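Uncharacterized SnoaL-like Protein (PDB 3DXO) is of unknown function but, as a SnoaL-like member of the NTF2 clan, probably binds a small molecule in a cone-shaped cavity and may act as an isomerase. Local coordinates at residues Met2-Thr7 with Asn78-Ser83; Thr11-Trp16 with Phe82-Ile87; Trp16-Asn21 with Arg25-Gln30; Val101-Asn104 with Arg108-Asn111. All blocks are in the same frame, centred on the assembly; numbering follows the deposited sequence.

Interaction 1 (Met2-Thr7 with Asn78-Ser83); sequences MTQHLT and NFTRFS
The first turn of helix 3-17 packs on strand 79-87 of the curved sheet of this NTF2-like fold, and it is fastened there by His-5 and Thr-80, both buried. ND1 of His-5 and OG1 of Thr-80 are 2.8 Å apart in a nearly straight hydrogen bond (170°) in which either could be the donor. The hydroxyl comes in at the edge of the imidazole, in the ring plane, so the bond fixes how the ring is turned about its link to CB. The two side chains run antiparallel alongside one another. With chi1 of Thr-80 at -62°, OG1 is anti to the carbonyl carbon and can meet the ring, while CG2, on the other branch, packs 3.8 Å from His-5 CB. The carbonyl O of Phe-79 lies obliquely beside CE1 of His-5, at a poor angle for a bond to ND1. On one face of the imidazole sits the amide of Gln-4, its CD 4.0 Å above the plane and toward the rim; the chain bends at chi2 to get there. Around this point, Thr-80 also packs on Ile-8 of the same helix, and Leu-6, turned from the strand, packs on Leu-69 and Pro-73 of strand 66-76. Phe-79 and Arg-81 point away from the helix to the second subunit, where they meet Val-113 and Asp-117 of that chain.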
loop_
_atom_site.group_PDB
_atom_site.type_symbol
_atom_site.label_atom_id
_atom_site.label_comp_id
_atom_site.label_asym_id
_atom_site.label_seq_id
_atom_site.Cartn_x
_atom_site.Cartn_y
_atom_site.Cartn_z
HETATM N N MSE B 2 -7.211 -4.577 15.190
HETATM C CA MSE B 2 -8.313 -4.381 14.185
HETATM C C MSE B 2 -9.037 -3.050 14.400
HETATM O O MSE B 2 -9.182 -2.245 13.475
HETATM C CB MSE B 2 -9.345 -5.544 14.201
HETATM C CG MSE B 2 -9.027 -6.748 13.258
HETATM SE SE MSE B 2 -10.418 -8.229 13.110
HETATM C CE MSE B 2 -9.673 -9.223 11.497
ATOM N N THR B 3 -9.529 -2.825 15.626
ATOM C CA THR B 3 -10.280 -1.578 15.900
ATOM C C THR B 3 -9.394 -0.360 15.708
ATOM O O THR B 3 -9.838 0.649 15.147
ATOM C CB THR B 3 -10.911 -1.500 17.291
ATOM O OG1 THR B 3 -11.924 -2.500 17.408
ATOM C CG2 THR B 3 -11.577 -0.146 17.485
ATOM N N GLN B 4 -8.142 -0.441 16.152
ATOM C CA GLN B 4 -7.199 0.655 15.906
ATOM C C GLN B 4 -7.143 0.973 14.380
ATOM O O GLN B 4 -7.130 2.154 14.003
ATOM C CB GLN B 4 -5.827 0.342 16.557
ATOM C CG GLN B 4 -4.622 1.284 16.211
ATOM C CD GLN B 4 -3.530 0.636 15.298
ATOM O OE1 GLN B 4 -3.212 1.156 14.226
ATOM N NE2 GLN B 4 -2.948 -0.482 15.749
ATOM N N HIS B 5 -7.186 -0.060 13.520
ATOM C CA HIS B 5 -7.167 0.156 12.060
ATOM C C HIS B 5 -8.481 0.693 11.501
ATOM O O HIS B 5 -8.486 1.384 10.466
ATOM C CB HIS B 5 -6.779 -1.107 11.283
ATOM C CG HIS B 5 -5.428 -1.650 11.644
ATOM N ND1 HIS B 5 -4.265 -0.929 11.476
ATOM C CD2 HIS B 5 -5.061 -2.849 12.160
ATOM C CE1 HIS B 5 -3.243 -1.654 11.894
ATOM N NE2 HIS B 5 -3.696 -2.828 12.304
ATOM N N LEU B 6 -9.594 0.376 12.166
ATOM C CA LEU B 6 -10.899 0.862 11.713
ATOM C C LEU B 6 -10.990 2.355 12.042
ATOM O O LEU B 6 -11.383 3.185 11.179
ATOM C CB LEU B 6 -12.045 0.067 12.347
ATOM C CG LEU B 6 -13.461 0.498 11.953
ATOM C CD1 LEU B 6 -13.651 0.483 10.428
ATOM C CD2 LEU B 6 -14.511 -0.361 12.664
ATOM N N THR B 7 -10.597 2.692 13.272
ATOM C CA THR B 7 -10.605 4.086 13.732
ATOM C C THR B 7 -9.765 4.968 12.785
ATOM O O THR B 7 -10.185 6.060 12.380
ATOM C CB THR B 7 -10.073 4.189 15.181
ATOM O OG1 THR B 7 -10.888 3.370 16.039
ATOM C CG2 THR B 7 -10.048 5.623 15.663
ATOM N N ASN B 78 2.596 0.247 12.593
ATOM C CA ASN B 78 2.012 1.565 12.373
ATOM C C ASN B 78 1.372 1.690 10.980
ATOM O O ASN B 78 1.088 2.791 10.519
ATOM C CB ASN B 78 3.065 2.662 12.561
ATOM C CG ASN B 78 4.159 2.612 11.503
ATOM O OD1 ASN B 78 4.784 1.572 11.280
ATOM N ND2 ASN B 78 4.403 3.750 10.846
ATOM N N PHE B 79 1.150 0.565 10.302
ATOM C CA PHE B 79 0.481 0.587 8.987
ATOM C C PHE B 79 -0.974 0.153 9.043
ATOM O O PHE B 79 -1.319 -0.845 9.692
ATOM C CB PHE B 79 1.200 -0.316 7.974
ATOM C CG PHE B 79 2.547 0.179 7.595
ATOM C CD1 PHE B 79 2.680 1.265 6.737
ATOM C CD2 PHE B 79 3.683 -0.425 8.095
ATOM C CE1 PHE B 79 3.927 1.741 6.388
ATOM C CE2 PHE B 79 4.932 0.042 7.741
ATOM C CZ PHE B 79 5.051 1.133 6.883
ATOM N N THR B 80 -1.809 0.923 8.355
ATOM C CA THR B 80 -3.208 0.605 8.157
ATOM C C THR B 80 -3.503 0.595 6.648
ATOM O O THR B 80 -2.971 1.395 5.899
ATOM C CB THR B 80 -4.107 1.624 8.867
ATOM O OG1 THR B 80 -3.854 1.560 10.280
ATOM C CG2 THR B 80 -5.583 1.345 8.578
ATOM N N ARG B 81 -4.312 -0.360 6.214
ATOM C CA ARG B 81 -4.761 -0.452 4.830
ATOM C C ARG B 81 -6.273 -0.567 4.781
ATOM O O ARG B 81 -6.875 -1.335 5.540
ATOM C CB ARG B 81 -4.215 -1.685 4.125
ATOM C CG ARG B 81 -4.925 -1.908 2.782
ATOM C CD ARG B 81 -4.488 -3.133 2.025
ATOM N NE ARG B 81 -4.797 -4.373 2.711
ATOM C CZ ARG B 81 -4.808 -5.550 2.114
ATOM N NH1 ARG B 81 -4.577 -5.646 0.821
ATOM N NH2 ARG B 81 -5.065 -6.642 2.807
ATOM N N PHE B 82 -6.870 0.168 3.856
ATOM C CA PHE B 82 -8.307 0.151 3.681
ATOM C C PHE B 82 -8.677 0.610 2.295
ATOM O O PHE B 82 -7.867 1.233 1.582
ATOM C CB PHE B 82 -8.990 1.054 4.716
ATOM C CG PHE B 82 -8.583 2.490 4.630
ATOM C CD1 PHE B 82 -9.266 3.370 3.811
ATOM C CD2 PHE B 82 -7.509 2.963 5.369
ATOM C CE1 PHE B 82 -8.867 4.730 3.722
ATOM C CE2 PHE B 82 -7.107 4.292 5.281
ATOM C CZ PHE B 82 -7.783 5.175 4.463
ATOM N N SER B 83 -9.911 0.291 1.918
ATOM C CA SER B 83 -10.453 0.688 0.621
ATOM C C SER B 83 -11.765 1.430 0.785
ATOM O O SER B 83 -12.445 1.286 1.798
ATOM C CB SER B 83 -10.605 -0.502 -0.311
ATOM O OG SER B 83 -9.316 -0.968 -0.667
#

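Interaction 2 (Thr11-Trp16 with Phe82-Ile87); sequences TYLAAW and FSWRLI
Phe-82 opens the contact by laying the CZ corner of its ring against Tyr-12, in the buried core between helix 3-17 and the curved sheet of the NTF2-like fold. CZ lies 3.3 Å from Tyr-12 CD1, and this part of the tyrosine is met at the edge of the phenylalanine ring. The ring planes stand at 59° with centroids 5.2 Å apart, an oblique pairing. With chi1 at 61°, CG of Phe-82 sits between its own backbone N and carbonyl carbon, which raises the ring from the strand toward the helix; the Tyr-12 side chain crosses it at about a right angle. Ser-83 points away from the helix, and its OG bonds to Thr-98 of strand 93-103. Trp-84, two residues on, again directs its side chain to the helix, and its CB packs 4.1 Å from Leu-13 CD2. The indole NE1 is bonded to Asp-99, and the ring is edge-to-face with Phe-67. A glycol molecule, probably from the crystallisation liquor, is weakly bonded to Tyr-12 OH, consistent with a pocket at this end of the tyrosine. The same methyl of the leucine that meets the tryptophan also touches the phenylalanine: Leu-13 CD2 is 4.4 Å from Phe-82 CE1.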
loop_
_atom_site.group_PDB
_atom_site.type_symbol
_atom_site.label_atom_id
_atom_site.label_comp_id
_atom_site.label_asym_id
_atom_site.label_seq_id
_atom_site.Cartn_x
_atom_site.Cartn_y
_atom_site.Cartn_z
ATOM N N THR B 11 -11.259 7.995 10.718
ATOM C CA THR B 11 -10.728 9.349 10.955
ATOM C C THR B 11 -10.222 9.935 9.641
ATOM O O THR B 11 -10.432 11.116 9.348
ATOM C CB THR B 11 -9.556 9.320 11.971
ATOM O OG1 THR B 11 -10.039 8.884 13.244
ATOM C CG2 THR B 11 -8.926 10.683 12.111
ATOM N N TYR B 12 -9.554 9.099 8.851
ATOM C CA TYR B 12 -9.045 9.536 7.560
ATOM C C TYR B 12 -10.215 9.961 6.641
ATOM O O TYR B 12 -10.224 11.090 6.137
ATOM C CB TYR B 12 -8.185 8.431 6.926
ATOM C CG TYR B 12 -7.740 8.713 5.517
ATOM C CD1 TYR B 12 -8.552 8.383 4.454
ATOM C CD2 TYR B 12 -6.521 9.328 5.246
ATOM C CE1 TYR B 12 -8.175 8.643 3.170
ATOM C CE2 TYR B 12 -6.130 9.598 3.954
ATOM C CZ TYR B 12 -6.965 9.240 2.919
ATOM O OH TYR B 12 -6.622 9.475 1.599
ATOM N N LEU B 13 -11.201 9.075 6.455
ATOM C CA LEU B 13 -12.334 9.368 5.576
ATOM C C LEU B 13 -13.196 10.535 6.078
ATOM O O LEU B 13 -13.766 11.278 5.275
ATOM C CB LEU B 13 -13.196 8.114 5.360
ATOM C CG LEU B 13 -12.594 6.990 4.474
ATOM C CD1 LEU B 13 -13.523 5.746 4.407
ATOM C CD2 LEU B 13 -12.257 7.487 3.063
ATOM N N ALA B 14 -13.282 10.700 7.397
ATOM C CA ALA B 14 -14.049 11.800 8.010
ATOM C C ALA B 14 -13.528 13.156 7.515
ATOM O O ALA B 14 -14.320 14.082 7.245
ATOM C CB ALA B 14 -13.968 11.737 9.498
ATOM N N ALA B 15 -12.205 13.261 7.391
ATOM C CA ALA B 15 -11.585 14.465 6.904
ATOM C C ALA B 15 -11.974 14.664 5.452
ATOM O O ALA B 15 -12.285 15.766 5.085
ATOM C CB ALA B 15 -10.069 14.412 7.064
ATOM N N TRP B 16 -11.961 13.619 4.627
ATOM C CA TRP B 16 -12.323 13.787 3.210
ATOM C C TRP B 16 -13.801 14.087 3.002
ATOM O O TRP B 16 -14.177 14.674 2.012
ATOM C CB TRP B 16 -11.948 12.559 2.371
ATOM C CG TRP B 16 -10.510 12.510 2.015
ATOM C CD1 TRP B 16 -9.512 11.956 2.745
ATOM C CD2 TRP B 16 -9.893 13.057 0.838
ATOM N NE1 TRP B 16 -8.311 12.100 2.093
ATOM C CE2 TRP B 16 -8.513 12.774 0.923
ATOM C CE3 TRP B 16 -10.381 13.704 -0.302
ATOM C CZ2 TRP B 16 -7.614 13.140 -0.067
ATOM C CZ3 TRP B 16 -9.491 14.071 -1.287
ATOM C CH2 TRP B 16 -8.122 13.801 -1.165
ATOM N N PHE B 82 -6.870 0.168 3.856
ATOM C CA PHE B 82 -8.307 0.151 3.681
ATOM C C PHE B 82 -8.677 0.610 2.295
ATOM O O PHE B 82 -7.867 1.233 1.582
ATOM C CB PHE B 82 -8.990 1.054 4.716
ATOM C CG PHE B 82 -8.583 2.490 4.630
ATOM C CD1 PHE B 82 -9.266 3.370 3.811
ATOM C CD2 PHE B 82 -7.509 2.963 5.369
ATOM C CE1 PHE B 82 -8.867 4.730 3.722
ATOM C CE2 PHE B 82 -7.107 4.292 5.281
ATOM C CZ PHE B 82 -7.783 5.175 4.463
ATOM N N SER B 83 -9.911 0.291 1.918
ATOM C CA SER B 83 -10.453 0.688 0.621
ATOM C C SER B 83 -11.765 1.430 0.785
ATOM O O SER B 83 -12.445 1.286 1.798
ATOM C CB SER B 83 -10.605 -0.502 -0.311
ATOM O OG SER B 83 -9.316 -0.968 -0.667
ATOM N N TRP B 84 -12.084 2.252 -0.219
ATOM C CA TRP B 84 -13.279 3.074 -0.198
ATOM C C TRP B 84 -13.848 3.189 -1.601
ATOM O O TRP B 84 -13.126 3.000 -2.559
ATOM C CB TRP B 84 -12.944 4.476 0.345
ATOM C CG TRP B 84 -11.837 5.096 -0.396
ATOM C CD1 TRP B 84 -10.522 5.053 -0.062
ATOM C CD2 TRP B 84 -11.916 5.810 -1.649
ATOM N NE1 TRP B 84 -9.778 5.728 -1.004
ATOM C CE2 TRP B 84 -10.604 6.188 -1.995
ATOM C CE3 TRP B 84 -12.962 6.161 -2.502
ATOM C CZ2 TRP B 84 -10.296 6.883 -3.177
ATOM C CZ3 TRP B 84 -12.662 6.875 -3.678
ATOM C CH2 TRP B 84 -11.335 7.226 -3.995
ATOM N N ARG B 85 -15.131 3.532 -1.693
ATOM C CA ARG B 85 -15.834 3.717 -2.942
ATOM C C ARG B 85 -16.247 5.184 -3.067
ATOM O O ARG B 85 -16.554 5.837 -2.064
ATOM C CB ARG B 85 -17.102 2.853 -2.950
ATOM C CG ARG B 85 -16.915 1.344 -2.723
ATOM C CD ARG B 85 -15.919 0.738 -3.702
ATOM N NE ARG B 85 -16.324 0.964 -5.077
ATOM C CZ ARG B 85 -15.533 0.805 -6.126
ATOM N NH1 ARG B 85 -14.282 0.418 -5.953
ATOM N NH2 ARG B 85 -15.989 1.059 -7.348
ATOM N N LEU B 86 -16.258 5.694 -4.295
ATOM C CA LEU B 86 -16.661 7.067 -4.565
ATOM C C LEU B 86 -18.108 7.050 -4.984
ATOM O O LEU B 86 -18.432 6.490 -6.026
ATOM C CB LEU B 86 -15.804 7.679 -5.687
ATOM C CG LEU B 86 -15.967 9.154 -6.087
ATOM C CD1 LEU B 86 -15.721 10.088 -4.929
ATOM C CD2 LEU B 86 -15.029 9.459 -7.227
ATOM N N ILE B 87 -18.969 7.676 -4.168
ATOM C CA ILE B 87 -20.416 7.745 -4.415
ATOM C C ILE B 87 -20.880 9.139 -4.923
ATOM O O ILE B 87 -20.591 10.205 -4.350
ATOM C CB ILE B 87 -21.236 7.292 -3.172
ATOM C CG1 ILE B 87 -20.752 5.913 -2.644
ATOM C CG2 ILE B 87 -22.723 7.257 -3.499
ATOM C CD1 ILE B 87 -20.762 4.769 -3.623
#

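Interaction 3 (Trp16-Asn21 with Arg25-Gln30); sequences WNEEDN and RHLVGQ
Hydrogen bonding across the contact comes down to one backbone pair, Arg-25 N to Asn-21 O, 3.1 Å long with an angle of 148° at the hydrogen. It is the i to i+4 bond of the first turn of helix 21-31. The same carbonyl oxygen lies over one face of the Arg-25 guanidinium, 4.1 Å above its centre; the arginine side chain, extended from CG to NE, runs back beside the start of the helix, and its CG is 3.6 Å from Asn-21 O. A long, weak ion pair links NH1 of Arg-25 to Glu-22. The contact lies in the short connection between helices 3-17 and 21-31, the second of which begins with Asp-20 as its N-cap: OD2 of Asp-20 accepts from the backbone N of Arg-23. The capping residue is itself held by Glu-18, whose OE2 takes the N-H of Asp-20 at 2.8 Å, on the anti side of the carboxylate and 32° out of its plane. A bend at chi2 (54°) folds the glutamate back to make that bond. Apolar contact is carried by the same glutamate through its aliphatic part. CB of Glu-18 lies 3.8 Å from Leu-27 CD1 and CG 4.1 Å from it, the two side chains crossing at about a right angle.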
loop_
_atom_site.group_PDB
_atom_site.type_symbol
_atom_site.label_atom_id
_atom_site.label_comp_id
_atom_site.label_asym_id
_atom_site.label_seq_id
_atom_site.Cartn_x
_atom_site.Cartn_y
_atom_site.Cartn_z
ATOM N N TRP B 16 -11.961 13.619 4.627
ATOM C CA TRP B 16 -12.323 13.787 3.210
ATOM C C TRP B 16 -13.801 14.087 3.002
ATOM O O TRP B 16 -14.177 14.674 2.012
ATOM C CB TRP B 16 -11.948 12.559 2.371
ATOM C CG TRP B 16 -10.510 12.510 2.015
ATOM C CD1 TRP B 16 -9.512 11.956 2.745
ATOM C CD2 TRP B 16 -9.893 13.057 0.838
ATOM N NE1 TRP B 16 -8.311 12.100 2.093
ATOM C CE2 TRP B 16 -8.513 12.774 0.923
ATOM C CE3 TRP B 16 -10.381 13.704 -0.302
ATOM C CZ2 TRP B 16 -7.614 13.140 -0.067
ATOM C CZ3 TRP B 16 -9.491 14.071 -1.287
ATOM C CH2 TRP B 16 -8.122 13.801 -1.165
ATOM N N ASN B 17 -14.644 13.665 3.922
ATOM C CA ASN B 17 -16.088 13.865 3.778
ATOM C C ASN B 17 -16.622 15.086 4.474
ATOM O O ASN B 17 -17.815 15.355 4.431
ATOM C CB ASN B 17 -16.827 12.645 4.316
ATOM C CG ASN B 17 -16.725 11.477 3.405
ATOM O OD1 ASN B 17 -16.954 11.603 2.199
ATOM N ND2 ASN B 17 -16.421 10.306 3.968
ATOM N N GLU B 18 -15.745 15.793 5.174
ATOM C CA GLU B 18 -16.130 16.996 5.879
ATOM C C GLU B 18 -16.416 18.109 4.865
ATOM O O GLU B 18 -15.573 18.508 4.027
ATOM C CB GLU B 18 -15.072 17.400 6.895
ATOM C CG GLU B 18 -15.330 18.748 7.534
ATOM C CD GLU B 18 -16.705 18.872 8.166
ATOM O OE1 GLU B 18 -17.155 17.931 8.804
ATOM O OE2 GLU B 18 -17.345 19.917 8.036
ATOM N N GLU B 19 -17.641 18.590 4.987
ATOM C CA GLU B 19 -18.230 19.619 4.146
ATOM C C GLU B 19 -17.612 21.021 4.362
ATOM O O GLU B 19 -17.349 21.737 3.419
ATOM C CB GLU B 19 -19.733 19.573 4.438
ATOM C CG GLU B 19 -20.575 20.539 3.762
ATOM C CD GLU B 19 -20.706 21.860 4.509
ATOM O OE1 GLU B 19 -20.832 21.900 5.749
ATOM O OE2 GLU B 19 -20.729 22.884 3.798
ATOM N N ASP B 20 -17.363 21.390 5.612
ATOM C CA ASP B 20 -16.836 22.716 5.953
ATOM C C ASP B 20 -15.320 22.729 5.897
ATOM O O ASP B 20 -14.667 21.869 6.489
ATOM C CB ASP B 20 -17.266 23.085 7.336
ATOM C CG ASP B 20 -17.030 24.510 7.635
ATOM O OD1 ASP B 20 -17.697 25.363 7.034
ATOM O OD2 ASP B 20 -16.228 24.790 8.523
ATOM N N ASN B 21 -14.747 23.698 5.200
ATOM C CA ASN B 21 -13.292 23.793 5.053
ATOM C C ASN B 21 -12.602 24.038 6.421
ATOM O O ASN B 21 -11.559 23.460 6.715
ATOM C CB ASN B 21 -12.901 24.858 3.991
ATOM C CG ASN B 21 -13.282 24.448 2.521
ATOM O OD1 ASN B 21 -13.093 23.292 2.094
ATOM N ND2 ASN B 21 -13.778 25.421 1.742
ATOM N N ARG B 25 -9.741 21.736 8.510
ATOM C CA ARG B 25 -8.382 22.089 8.952
ATOM C C ARG B 25 -8.153 21.552 10.339
ATOM O O ARG B 25 -7.128 20.951 10.637
ATOM C CB ARG B 25 -8.128 23.582 8.954
ATOM C CG ARG B 25 -8.152 24.153 7.606
ATOM C CD ARG B 25 -7.779 25.618 7.637
ATOM N NE ARG B 25 -8.254 26.190 6.391
ATOM C CZ ARG B 25 -9.310 26.990 6.244
ATOM N NH1 ARG B 25 -10.019 27.473 7.295
ATOM N NH2 ARG B 25 -9.626 27.375 5.005
ATOM N N HIS B 26 -9.140 21.761 11.184
ATOM C CA HIS B 26 -9.146 21.268 12.570
ATOM C C HIS B 26 -8.952 19.753 12.597
ATOM O O HIS B 26 -8.195 19.225 13.363
ATOM C CB HIS B 26 -10.463 21.677 13.293
ATOM C CG HIS B 26 -10.799 20.841 14.497
ATOM N ND1 HIS B 26 -10.174 20.993 15.719
ATOM C CD2 HIS B 26 -11.711 19.852 14.663
ATOM C CE1 HIS B 26 -10.666 20.118 16.574
ATOM N NE2 HIS B 26 -11.606 19.419 15.962
ATOM N N LEU B 27 -9.663 19.048 11.735
ATOM C CA LEU B 27 -9.566 17.585 11.702
ATOM C C LEU B 27 -8.172 17.105 11.256
ATOM O O LEU B 27 -7.605 16.224 11.879
ATOM C CB LEU B 27 -10.637 16.967 10.777
ATOM C CG LEU B 27 -12.135 17.089 11.115
ATOM C CD1 LEU B 27 -13.041 16.490 10.030
ATOM C CD2 LEU B 27 -12.403 16.461 12.469
ATOM N N VAL B 28 -7.647 17.683 10.169
ATOM C CA VAL B 28 -6.297 17.382 9.659
ATOM C C VAL B 28 -5.269 17.796 10.732
ATOM O O VAL B 28 -4.328 17.049 11.022
ATOM C CB VAL B 28 -5.998 18.115 8.327
ATOM C CG1 VAL B 28 -4.503 18.030 7.959
ATOM C CG2 VAL B 28 -6.885 17.590 7.217
ATOM N N GLY B 29 -5.464 18.966 11.343
ATOM C CA GLY B 29 -4.616 19.388 12.447
ATOM C C GLY B 29 -4.514 18.278 13.491
ATOM O O GLY B 29 -3.421 17.932 13.899
ATOM N N GLN B 30 -5.631 17.672 13.882
ATOM C CA GLN B 30 -5.622 16.658 14.937
ATOM C C GLN B 30 -5.012 15.326 14.481
ATOM O O GLN B 30 -4.086 14.799 15.114
ATOM C CB GLN B 30 -7.038 16.417 15.475
ATOM C CG GLN B 30 -7.766 17.644 16.062
ATOM C CD GLN B 30 -7.153 18.188 17.354
ATOM O OE1 GLN B 30 -7.109 19.405 17.550
ATOM N NE2 GLN B 30 -6.689 17.300 18.238
#

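Interaction 4 (Val101-Asn104 with Arg108-Asn111); sequences VSLN and RIDN
OD1 of Asn-104 is gripped by two backbone N-H groups, that of Arg-108, 3.0 Å away, and that of Glu-106 within the loop. Arg-108 N approaches from above the plane of the amide, 41° out of it. With chi1 of Asn-104 at 59°, CG is set between the residue's own N and carbonyl carbon, which folds the amide over the loop so that OD1 can face Arg-108 N. The backbone adds a second bond to the same pair: Asn-104 N gives a bond of 2.9 Å to Arg-108 O. This is the end of the beta hairpin formed by strands 93-103 and 109-117. Further along, Asp-110 N donates to Ser-102 O, while Ser-102 N donates to Asn-111 O at 2.9 Å, in the carbonyl plane. Asp-110 and Asn-111 thus stand together opposite Ser-102, a classic beta bulge, and the register slips by one before Leu-103 pairs with Ile-109 as a non-hydrogen-bonded couple. The face carrying Leu-103 and Ile-109 is apolar: Ile-109 CG2 packs 3.6 Å from Val-101 CG1, and Ile-109 CG1 is 3.9 Å from Leu-103 CD1. Towards the other face Ser-102 OG lies alongside CB of Asn-111. Since Asn-104 OD1 gathers two loop N-H groups and the bulge keeps the backbone bonds on both sides of the slip, the chemistry implies a hairpin end held by backbone bonds and by one asparagine side chain, with Val-101, Leu-103 and Ile-109 packing together on one face.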
loop_
_atom_site.group_PDB
_atom_site.type_symbol
_atom_site.label_atom_id
_atom_site.label_comp_id
_atom_site.label_asym_id
_atom_site.label_seq_id
_atom_site.Cartn_x
_atom_site.Cartn_y
_atom_site.Cartn_z
ATOM N N VAL B 101 -1.759 3.887 4.981
ATOM C CA VAL B 101 -1.510 5.008 5.885
ATOM C C VAL B 101 -0.472 4.631 6.957
ATOM O O VAL B 101 -0.481 3.517 7.450
ATOM C CB VAL B 101 -2.840 5.416 6.560
ATOM C CG1 VAL B 101 -2.631 6.535 7.568
ATOM C CG2 VAL B 101 -3.835 5.830 5.511
ATOM N N SER B 102 0.419 5.549 7.311
ATOM C CA SER B 102 1.438 5.291 8.322
ATOM C C SER B 102 1.278 6.281 9.458
ATOM O O SER B 102 1.093 7.481 9.234
ATOM C CB SER B 102 2.841 5.500 7.768
ATOM O OG SER B 102 2.963 5.001 6.459
ATOM N N LEU B 103 1.376 5.780 10.676
ATOM C CA LEU B 103 1.324 6.613 11.848
ATOM C C LEU B 103 2.735 6.814 12.338
ATOM O O LEU B 103 3.555 5.918 12.220
ATOM C CB LEU B 103 0.447 5.963 12.921
ATOM C CG LEU B 103 -1.015 6.425 12.942
ATOM C CD1 LEU B 103 -1.692 6.484 11.554
ATOM C CD2 LEU B 103 -1.805 5.583 13.883
ATOM N N ASN B 104 3.040 8.000 12.845
ATOM C CA ASN B 104 4.351 8.239 13.426
ATOM C C ASN B 104 4.288 7.734 14.869
ATOM O O ASN B 104 3.231 7.301 15.321
ATOM C CB ASN B 104 4.766 9.712 13.320
ATOM C CG ASN B 104 3.790 10.662 14.006
ATOM O OD1 ASN B 104 2.993 10.256 14.854
ATOM N ND2 ASN B 104 3.855 11.939 13.633
ATOM N N ARG B 108 0.008 10.096 14.964
ATOM C CA ARG B 108 -0.556 10.961 13.908
ATOM C C ARG B 108 -0.091 10.543 12.529
ATOM O O ARG B 108 1.024 10.040 12.388
ATOM C CB ARG B 108 -0.236 12.427 14.215
ATOM C CG ARG B 108 -0.974 12.888 15.474
ATOM C CD ARG B 108 -0.419 14.135 16.154
ATOM N NE ARG B 108 -0.499 15.338 15.323
ATOM C CZ ARG B 108 -0.202 16.569 15.742
ATOM N NH1 ARG B 108 0.171 16.785 17.000
ATOM N NH2 ARG B 108 -0.290 17.600 14.924
ATOM N N ILE B 109 -0.939 10.768 11.517
ATOM C CA ILE B 109 -0.652 10.327 10.133
ATOM C C ILE B 109 0.539 11.069 9.509
ATOM O O ILE B 109 0.502 12.278 9.321
ATOM C CB ILE B 109 -1.900 10.468 9.191
ATOM C CG1 ILE B 109 -3.097 9.690 9.766
ATOM C CG2 ILE B 109 -1.563 9.984 7.805
ATOM C CD1 ILE B 109 -4.359 9.753 8.954
ATOM N N ASP B 110 1.599 10.335 9.187
ATOM C CA ASP B 110 2.813 10.937 8.586
ATOM C C ASP B 110 3.028 10.565 7.117
ATOM O O ASP B 110 3.850 11.167 6.438
ATOM C CB ASP B 110 4.081 10.600 9.395
ATOM C CG ASP B 110 4.426 9.113 9.403
ATOM O OD1 ASP B 110 3.785 8.301 8.720
ATOM O OD2 ASP B 110 5.369 8.759 10.120
ATOM N N ASN B 111 2.287 9.590 6.612
ATOM C CA ASN B 111 2.501 9.171 5.236
ATOM C C ASN B 111 1.307 8.426 4.646
ATOM O O ASN B 111 0.777 7.527 5.283
ATOM C CB ASN B 111 3.745 8.273 5.175
ATOM C CG ASN B 111 4.436 8.323 3.814
ATOM O OD1 ASN B 111 4.468 9.381 3.169
ATOM N ND2 ASN B 111 5.002 7.197 3.376
#

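Overall arrangement
Starting at the N terminus, helix 3-17 meets strand 79-87 twice. Interaction 1 joins their first parts and interaction 2 their later parts; the two loops end on the same strand and share Phe-82 and Ser-83. Interaction 3 closes a short turn to helix 21-31 and is nested inside both of those loops; it shares Trp-16 with interaction 2, and Leu-27 packs on Ala-14 and Ala-15. Interaction 4 follows in series, closing the hairpin of strands 93-103 and 109-117. It adjoins interaction 1 through the pairing of strands 79-87 and 93-103, including Thr-80 with Val-101, and it reaches interaction 3 where the Arg-108 guanidinium packs on Gly-29 O.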